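Long-range contact in alpha-L-rhamnosidase (Aspergillus terreus, PDB 6GSZ), which probably hydrolyses terminal non-reducing alpha-L-rhamnose residues of alpha-L-rhamnosides: residues L548-D560 against I616-Y629. Residues are numbered along the deposited sequence; the frame is centred on the assembly and turned at random.
Sequences LEEQYGGAKDWVD and ISTSLSKGEEASNY. With NAG (2-acetamido-2-deoxy-beta-D-glucopyranose), chain D; NAG (2-acetamido-2-deoxy-beta-D-glucopyranose), chain B.
With CG set trans to the backbone N (chi1 -174°), Y552 extends its ring from helix 548-560 to the turn that joins the two helical parts of 616-629, while Y629, with CG opposite its carbonyl carbon (chi1 -64°), reaches back toward K556 and D560. A tyrosine suits the first place because its ring and its hydroxyl do different work. Y552 CD1 rests 3.6 Å from I616 CG2 and close to L620, and Y552 OH donates to S617 OG at 2.7 Å, with OG in the ring plane; S617 OG is hydrogen-bonded in turn to the L613 carbonyl. The CD-CE part of the K622 chain lies over one face of the Y552 ring, a CH-pi contact with CE 3.8 Å from the ring centroid. A lysine is long enough to continue past the ring, and K622 NZ forms a salt bridge with the syn lone pair of E549 OE2 at 2.9 Å. Water 1 links E549 OE1, K622 NZ and the L620 carbonyl, where a Schellman motif with S621 at positive phi ends the first helix. Leucines and an isoleucine fill the neighbouring apolar patch, L548 CD1 meeting I616 CG2.

Y629 OH accepts from K556 NZ at 2.8 Å and donates to D560 OD1 at 2.7 Å; K556 also bridges to D560 OD2, closing a triangle that fixes the phenol. The first sugar of the N-glycan on N628 joins in: its O7 accepts from K556 NZ, and its O6 donates to D560 OD1. The second sugar's N2 donates to the D560 carbonyl, so the glycan, carried by helix 623-629, also grips helix 548-560.

Within the six-hairpin glycosidase domain, helix 545-562 packs against the junction of helices 598-619 and 623-644, while L548, Q551 and W558 also touch helix 530-542 and E550 and D557 pair with arginines of helix 488-503.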
loop_
_atom_site.group_PDB
_atom_site.type_symbol
_atom_site.label_atom_id
_atom_site.label_comp_id
_atom_site.label_asym_id
_atom_site.label_seq_id
_atom_site.Cartn_x
_atom_site.Cartn_y
_atom_site.Cartn_z
ATOM N N LEU A 548 -5.793 -2.959 16.742
ATOM C CA LEU A 548 -5.789 -1.651 17.438
ATOM C C LEU A 548 -5.001 -1.745 18.750
ATOM O O LEU A 548 -4.177 -0.884 19.069
ATOM C CB LEU A 548 -7.223 -1.188 17.686
ATOM C CG LEU A 548 -7.350 0.210 18.282
ATOM C CD1 LEU A 548 -6.799 1.260 17.359
ATOM C CD2 LEU A 548 -8.813 0.521 18.604
ATOM N N GLU A 549 -5.206 -2.841 19.494
ATOM C CA GLU A 549 -4.446 -3.051 20.727
ATOM C C GLU A 549 -2.935 -3.174 20.438
ATOM O O GLU A 549 -2.154 -2.572 21.182
ATOM C CB GLU A 549 -4.926 -4.296 21.465
ATOM C CG GLU A 549 -4.254 -4.525 22.794
ATOM C CD GLU A 549 -4.652 -3.558 23.886
ATOM O OE1 GLU A 549 -5.867 -3.298 24.018
ATOM O OE2 GLU A 549 -3.738 -3.088 24.617
ATOM N N GLU A 550 -2.526 -3.902 19.384
ATOM C CA GLU A 550 -1.064 -4.012 19.135
ATOM C C GLU A 550 -0.465 -2.665 18.740
ATOM O O GLU A 550 0.738 -2.435 18.993
ATOM C CB GLU A 550 -0.798 -5.151 18.163
ATOM C CG GLU A 550 -0.882 -4.842 16.709
ATOM C CD GLU A 550 -0.975 -6.064 15.800
ATOM O OE1 GLU A 550 -1.470 -7.128 16.295
ATOM O OE2 GLU A 550 -0.617 -5.929 14.602
ATOM N N GLN A 551 -1.269 -1.790 18.135
ATOM C CA GLN A 551 -0.825 -0.474 17.668
ATOM C C GLN A 551 -0.931 0.610 18.760
ATOM O O GLN A 551 -0.474 1.745 18.569
ATOM C CB GLN A 551 -1.562 -0.111 16.384
ATOM C CG GLN A 551 -1.143 -1.019 15.240
ATOM C CD GLN A 551 -2.082 -1.056 14.060
ATOM O OE1 GLN A 551 -2.997 -0.236 13.945
ATOM N NE2 GLN A 551 -1.856 -1.995 13.148
ATOM N N TYR A 552 -1.562 0.269 19.886
ATOM C CA TYR A 552 -1.801 1.230 20.921
ATOM C C TYR A 552 -0.532 1.783 21.551
ATOM O O TYR A 552 -0.426 3.019 21.739
ATOM C CB TYR A 552 -2.701 0.654 22.016
ATOM C CG TYR A 552 -3.107 1.667 23.051
ATOM C CD1 TYR A 552 -4.029 2.653 22.750
ATOM C CD2 TYR A 552 -2.551 1.674 24.316
ATOM C CE1 TYR A 552 -4.462 3.557 23.703
ATOM C CE2 TYR A 552 -2.955 2.594 25.282
ATOM C CZ TYR A 552 -3.891 3.556 24.964
ATOM O OH TYR A 552 -4.323 4.456 25.910
ATOM N N GLY A 553 0.432 0.893 21.823
ATOM C CA GLY A 553 1.625 1.365 22.531
ATOM C C GLY A 553 2.401 2.412 21.741
ATOM O O GLY A 553 2.863 3.420 22.289
ATOM N N GLY A 554 2.453 2.245 20.422
ATOM C CA GLY A 554 3.104 3.250 19.588
ATOM C C GLY A 554 2.434 4.609 19.686
ATOM O O GLY A 554 3.077 5.667 19.804
ATOM N N ALA A 555 1.096 4.595 19.581
ATOM C CA ALA A 555 0.312 5.825 19.654
ATOM C C ALA A 555 0.469 6.523 21.016
ATOM O O ALA A 555 0.722 7.718 21.073
ATOM C CB ALA A 555 -1.148 5.496 19.343
ATOM N N LYS A 556 0.342 5.752 22.083
ATOM C CA LYS A 556 0.429 6.304 23.412
ATOM C C LYS A 556 1.840 6.829 23.724
ATOM O O LYS A 556 2.009 7.926 24.259
ATOM C CB LYS A 556 -0.011 5.272 24.448
ATOM C CG LYS A 556 0.161 5.721 25.894
ATOM C CD LYS A 556 -0.609 4.856 26.865
ATOM C CE LYS A 556 -0.257 5.063 28.329
ATOM N NZ LYS A 556 -0.302 6.452 28.842
ATOM N N ASP A 557 2.877 6.088 23.333
ATOM C CA ASP A 557 4.238 6.523 23.633
ATOM C C ASP A 557 4.582 7.785 22.835
ATOM O O ASP A 557 5.321 8.636 23.335
ATOM C CB ASP A 557 5.261 5.438 23.319
ATOM C CG ASP A 557 5.346 4.319 24.341
ATOM O OD1 ASP A 557 4.801 4.479 25.463
ATOM O OD2 ASP A 557 5.979 3.270 24.022
ATOM N N TRP A 558 4.049 7.925 21.616
ATOM C CA TRP A 558 4.268 9.120 20.839
ATOM C C TRP A 558 3.744 10.364 21.577
ATOM O O TRP A 558 4.444 11.382 21.710
ATOM C CB TRP A 558 3.632 8.983 19.468
ATOM C CG TRP A 558 3.549 10.244 18.682
ATOM C CD1 TRP A 558 2.417 10.901 18.335
ATOM C CD2 TRP A 558 4.624 11.029 18.140
ATOM N NE1 TRP A 558 2.687 12.028 17.614
ATOM C CE2 TRP A 558 4.052 12.126 17.462
ATOM C CE3 TRP A 558 6.026 10.914 18.125
ATOM C CZ2 TRP A 558 4.794 13.111 16.821
ATOM C CZ3 TRP A 558 6.754 11.898 17.499
ATOM C CH2 TRP A 558 6.159 12.953 16.810
ATOM N N VAL A 559 2.476 10.296 22.015
ATOM C CA VAL A 559 1.890 11.442 22.688
ATOM C C VAL A 559 2.623 11.677 24.019
ATOM O O VAL A 559 2.920 12.824 24.378
ATOM C CB VAL A 559 0.391 11.252 22.869
ATOM C CG1 VAL A 559 -0.248 12.333 23.709
ATOM C CG2 VAL A 559 -0.263 11.201 21.504
ATOM N N ASP A 560 2.885 10.604 24.769
ATOM C CA ASP A 560 3.405 10.751 26.103
ATOM C C ASP A 560 4.873 11.229 26.114
ATOM O O ASP A 560 5.272 11.963 27.045
ATOM C CB ASP A 560 3.322 9.448 26.870
ATOM C CG ASP A 560 1.908 9.021 27.233
ATOM O OD1 ASP A 560 0.955 9.880 27.107
ATOM O OD2 ASP A 560 1.789 7.853 27.694
ATOM N N ILE A 616 -9.331 6.075 20.846
ATOM C CA ILE A 616 -8.797 4.706 20.777
ATOM C C ILE A 616 -8.814 4.073 22.169
ATOM O O ILE A 616 -9.162 2.896 22.334
ATOM C CB ILE A 616 -7.365 4.724 20.185
ATOM C CG1 ILE A 616 -7.381 5.108 18.711
ATOM C CG2 ILE A 616 -6.686 3.408 20.452
ATOM C CD1 ILE A 616 -5.976 5.509 18.253
ATOM N N SER A 617 -8.438 4.882 23.180
ATOM C CA SER A 617 -8.448 4.399 24.565
ATOM C C SER A 617 -9.868 3.919 24.933
ATOM O O SER A 617 -10.017 2.859 25.501
ATOM C CB SER A 617 -7.933 5.484 25.530
ATOM O OG SER A 617 -6.587 5.818 25.215
ATOM N N THR A 618 -10.883 4.711 24.582
ATOM C CA THR A 618 -12.263 4.326 24.855
ATOM C C THR A 618 -12.638 3.024 24.135
ATOM O O THR A 618 -13.220 2.118 24.725
ATOM C CB THR A 618 -13.173 5.482 24.465
ATOM O OG1 THR A 618 -12.843 6.604 25.275
ATOM C CG2 THR A 618 -14.626 5.128 24.659
ATOM N N SER A 619 -12.249 2.899 22.868
ATOM C CA SER A 619 -12.539 1.698 22.070
ATOM C C SER A 619 -11.957 0.455 22.754
ATOM O O SER A 619 -12.533 -0.650 22.664
ATOM C CB SER A 619 -12.030 1.826 20.643
ATOM O OG SER A 619 -12.695 2.865 19.937
ATOM N N LEU A 620 -10.772 0.630 23.362
ATOM C CA LEU A 620 -10.043 -0.473 24.003
ATOM C C LEU A 620 -10.333 -0.629 25.493
ATOM O O LEU A 620 -9.748 -1.447 26.140
ATOM C CB LEU A 620 -8.541 -0.241 23.821
ATOM C CG LEU A 620 -8.017 -0.349 22.393
ATOM C CD1 LEU A 620 -6.527 -0.029 22.345
ATOM C CD2 LEU A 620 -8.305 -1.705 21.749
ATOM N N SER A 621 -11.330 0.093 26.008
ATOM C CA SER A 621 -11.724 -0.023 27.434
ATOM C C SER A 621 -10.554 0.293 28.363
ATOM O O SER A 621 -10.391 -0.298 29.425
ATOM C CB SER A 621 -12.305 -1.378 27.765
ATOM O OG SER A 621 -13.678 -1.303 27.639
ATOM N N LYS A 622 -9.766 1.301 27.992
ATOM C CA LYS A 622 -8.710 1.818 28.832
ATOM C C LYS A 622 -9.203 3.148 29.431
ATOM O O LYS A 622 -8.979 4.232 28.903
ATOM C CB LYS A 622 -7.432 1.984 28.012
ATOM C CG LYS A 622 -6.862 0.694 27.461
ATOM C CD LYS A 622 -5.603 0.912 26.692
ATOM C CE LYS A 622 -5.140 -0.273 25.869
ATOM N NZ LYS A 622 -4.725 -1.391 26.710
ATOM N N GLY A 623 -9.940 3.051 30.552
ATOM C CA GLY A 623 -10.667 4.177 31.106
ATOM C C GLY A 623 -9.771 5.278 31.643
ATOM O O GLY A 623 -10.054 6.459 31.441
ATOM N N GLU A 624 -8.729 4.888 32.392
ATOM C CA GLU A 624 -7.842 5.881 32.945
ATOM C C GLU A 624 -7.236 6.737 31.828
ATOM O O GLU A 624 -7.164 7.977 31.886
ATOM C CB GLU A 624 -6.729 5.254 33.772
ATOM C CG GLU A 624 -7.230 4.705 35.091
ATOM C CD GLU A 624 -6.159 3.923 35.854
ATOM O OE1 GLU A 624 -6.311 3.816 37.070
ATOM O OE2 GLU A 624 -5.184 3.413 35.228
ATOM N N GLU A 625 -6.759 6.053 30.808
ATOM C CA GLU A 625 -6.168 6.709 29.645
ATOM C C GLU A 625 -7.184 7.579 28.909
ATOM O O GLU A 625 -6.889 8.733 28.586
ATOM C CB GLU A 625 -5.603 5.671 28.691
ATOM C CG GLU A 625 -4.390 4.917 29.258
ATOM C CD GLU A 625 -4.627 3.713 30.161
ATOM O OE1 GLU A 625 -5.759 3.455 30.627
ATOM O OE2 GLU A 625 -3.614 3.024 30.430
ATOM N N ALA A 626 -8.401 7.052 28.703
ATOM C CA ALA A 626 -9.396 7.798 27.947
ATOM C C ALA A 626 -9.699 9.114 28.670
ATOM O O ALA A 626 -9.724 10.181 28.044
ATOM C CB ALA A 626 -10.672 6.992 27.741
ATOM N N SER A 627 -9.930 9.047 29.981
ATOM C CA SER A 627 -10.211 10.279 30.724
ATOM C C SER A 627 -9.011 11.227 30.712
ATOM O O SER A 627 -9.197 12.443 30.570
ATOM C CB SER A 627 -10.639 9.991 32.132
ATOM O OG SER A 627 -11.970 9.516 32.142
ATOM N N ASN A 628 -7.791 10.678 30.852
ATOM C CA ASN A 628 -6.590 11.470 30.872
ATOM C C ASN A 628 -6.487 12.251 29.567
ATOM O O ASN A 628 -6.247 13.466 29.573
ATOM C CB ASN A 628 -5.383 10.567 30.975
ATOM C CG ASN A 628 -4.075 11.300 31.138
ATOM O OD1 ASN A 628 -3.949 12.229 31.931
ATOM N ND2 ASN A 628 -3.082 10.887 30.372
ATOM N N TYR A 629 -6.640 11.561 28.427
ATOM C CA TYR A 629 -6.456 12.262 27.140
ATOM C C TYR A 629 -7.597 13.219 26.835
ATOM O O TYR A 629 -7.373 14.255 26.214
ATOM C CB TYR A 629 -6.179 11.257 26.020
ATOM C CG TYR A 629 -4.880 10.508 26.246
ATOM C CD1 TYR A 629 -3.683 11.196 26.404
ATOM C CD2 TYR A 629 -4.853 9.133 26.393
ATOM C CE1 TYR A 629 -2.497 10.537 26.720
ATOM C CE2 TYR A 629 -3.678 8.446 26.672
ATOM C CZ TYR A 629 -2.507 9.164 26.881
ATOM O OH TYR A 629 -1.346 8.505 27.165
HETATM C C1 NAG D . -1.745 11.292 30.514
HETATM C C2 NAG D . -0.952 9.975 30.801
HETATM C C3 NAG D . 0.483 10.315 31.204
HETATM C C4 NAG D . 1.108 11.271 30.170
HETATM C C5 NAG D . 0.204 12.421 29.799
HETATM C C6 NAG D . 0.708 13.224 28.599
HETATM C C7 NAG D . -2.350 8.142 31.516
HETATM C C8 NAG D . -2.965 7.376 32.639
HETATM N N2 NAG D . -1.556 9.161 31.826
HETATM O O3 NAG D . 1.249 9.110 31.328
HETATM O O4 NAG D . 2.287 11.906 30.703
HETATM O O5 NAG D . -1.148 11.990 29.486
HETATM O O6 NAG D . 0.459 12.542 27.350
HETATM O O7 NAG D . -2.639 7.861 30.333
HETATM C C1 NAG B . 3.519 11.266 30.459
HETATM C C2 NAG B . 4.602 12.309 30.549
HETATM C C3 NAG B . 5.973 11.649 30.469
HETATM C C4 NAG B . 6.076 10.512 31.480
HETATM C C5 NAG B . 4.920 9.532 31.321
HETATM C C6 NAG B . 4.931 8.473 32.415
HETATM C C7 NAG B . 4.001 14.501 29.639
HETATM C C8 NAG B . 3.907 15.316 28.388
HETATM N N2 NAG B . 4.457 13.256 29.485
HETATM O O3 NAG B . 6.999 12.619 30.715
HETATM O O4 NAG B . 7.274 9.810 31.227
HETATM O O5 NAG B . 3.702 10.261 31.440
HETATM O O6 NAG B . 3.763 7.641 32.231
HETATM O O7 NAG B . 3.626 14.950 30.727
HETATM O O HOH W 1 -7.357 -2.947 26.496
#